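Local coordinates for MazG-related protein (Thermotoga maritima, PDB 2YXH), which probably hydrolyses nucleoside triphosphates to monophosphates and diphosphate with the help of bound magnesium, at the interface of chains A and B. Coordinates in Å, arbitrary orientation; residue numbers count along the deposited sequence, not the author numbering. Chains: chain A/B, MazG-related protein.

The interface of chains A and B. Residues chain A 31-32, 35, 57; chain B 28, 31-32, 35.
A:Ile35 and B:Ile35 point at each other tip to tip, their CD1 methyls meeting at 3.6 Å close to the two-fold axis that relates the chains. Each isoleucine is extended beyond CB: in A:Ile35, CG1 lies beside the backbone N and opposite the carbonyl carbon (chi1 -84°), and chi2 of 178° carries CD1 straight out to the partner helix. There it is received by a shallow seat. A:Ile35 CD1 rests on the small residue B:Ala32, 3.9 Å from its CA, and is flanked by B:Leu31 CG at 4.0 Å. The twin seat in chain A takes B:Ile35 CD1, which lies 3.6 Å from A:Leu31 CG and 4.1 Å from A:Ala32 CA. The small alanines probably allow the helices to come this near.

The leucines pack across the isoleucines at a slant and brace their sides. B:Leu31, with CG opposite its backbone N (chi1 176°), sends CD2 further into chain A, to 3.7 Å from SE of A:Met57, an engineered selenomethionine. At the margin, B:Leu28 lays CD2 over the backbone of A:Ile35, 4.1 Å from its carbonyl O.

The patch is an apolar helix-helix seam, of which A:Ile35 buries the largest share. It forms where helix 24-43 of each chain meets its copy, with helix 47-72 of chain A behind. These same two helices carry the magnesium-binding acidic residues, so the seam may help to hold the metal-bearing helices in place in the two-chain assembly, which may correspond to the dimer seen in MazG relatives.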
loop_
_atom_site.group_PDB
_atom_site.type_symbol
_atom_site.label_atom_id
_atom_site.label_comp_id
_atom_site.label_asym_id
_atom_site.label_seq_id
_atom_site.Cartn_x
_atom_site.Cartn_y
_atom_site.Cartn_z
ATOM N N LEU A 31 7.638 5.626 -2.649
ATOM C CA LEU A 31 6.506 4.811 -3.128
ATOM C C LEU A 31 6.274 4.894 -4.641
ATOM O O LEU A 31 6.006 3.858 -5.250
ATOM C CB LEU A 31 5.193 5.156 -2.380
ATOM C CG LEU A 31 3.961 4.382 -2.823
ATOM C CD1 LEU A 31 4.142 2.859 -2.857
ATOM C CD2 LEU A 31 2.829 4.814 -1.998
ATOM N N ALA A 32 6.413 6.088 -5.232
ATOM C CA ALA A 32 6.240 6.259 -6.670
ATOM C C ALA A 32 7.350 5.496 -7.322
ATOM O O ALA A 32 7.143 4.896 -8.399
ATOM C CB ALA A 32 6.234 7.730 -7.096
ATOM N N ILE A 35 6.460 1.635 -7.415
ATOM C CA ILE A 35 5.465 1.532 -8.458
ATOM C C ILE A 35 6.184 1.332 -9.811
ATOM O O ILE A 35 5.758 0.533 -10.638
ATOM C CB ILE A 35 4.691 2.880 -8.595
ATOM C CG1 ILE A 35 3.574 2.979 -7.615
ATOM C CG2 ILE A 35 4.095 3.064 -10.045
ATOM C CD1 ILE A 35 2.886 4.290 -7.732
HETATM N N MSE A 57 6.328 -2.488 -2.450
HETATM C CA MSE A 57 5.341 -1.482 -2.729
HETATM C C MSE A 57 4.396 -1.320 -1.546
HETATM O O MSE A 57 4.068 -0.220 -1.151
HETATM C CB MSE A 57 4.549 -1.932 -3.977
HETATM C CG MSE A 57 3.394 -0.915 -4.295
HETATM SE SE MSE A 57 2.014 -1.571 -5.551
HETATM C CE MSE A 57 1.371 -3.179 -4.441
ATOM N N LEU B 28 -1.797 0.402 -11.412
ATOM C CA LEU B 28 -0.581 1.031 -10.987
ATOM C C LEU B 28 -0.720 2.548 -11.109
ATOM O O LEU B 28 -0.404 3.323 -10.171
ATOM C CB LEU B 28 0.617 0.533 -11.801
ATOM C CG LEU B 28 1.198 -0.774 -11.267
ATOM C CD1 LEU B 28 2.194 -1.477 -12.258
ATOM C CD2 LEU B 28 1.847 -0.560 -9.845
ATOM N N LEU B 31 -2.855 4.118 -8.504
ATOM C CA LEU B 31 -2.177 4.257 -7.212
ATOM C C LEU B 31 -1.334 5.533 -7.302
ATOM O O LEU B 31 -1.318 6.342 -6.402
ATOM C CB LEU B 31 -1.216 3.104 -7.009
ATOM C CG LEU B 31 -0.337 3.105 -5.745
ATOM C CD1 LEU B 31 -1.116 3.510 -4.480
ATOM C CD2 LEU B 31 0.319 1.687 -5.573
ATOM N N ALA B 32 -0.572 5.625 -8.391
ATOM C CA ALA B 32 0.166 6.862 -8.716
ATOM C C ALA B 32 -0.674 8.161 -8.570
ATOM O O ALA B 32 -0.206 9.127 -7.940
ATOM C CB ALA B 32 0.780 6.745 -10.086
ATOM N N ILE B 35 -1.421 8.751 -4.821
ATOM C CA ILE B 35 -0.228 9.285 -4.231
ATOM C C ILE B 35 -0.207 10.836 -4.458
ATOM O O ILE B 35 0.272 11.601 -3.589
ATOM C CB ILE B 35 1.019 8.696 -4.927
ATOM C CG1 ILE B 35 1.272 7.293 -4.431
ATOM C CG2 ILE B 35 2.292 9.700 -4.795
ATOM C CD1 ILE B 35 2.493 6.671 -5.106
#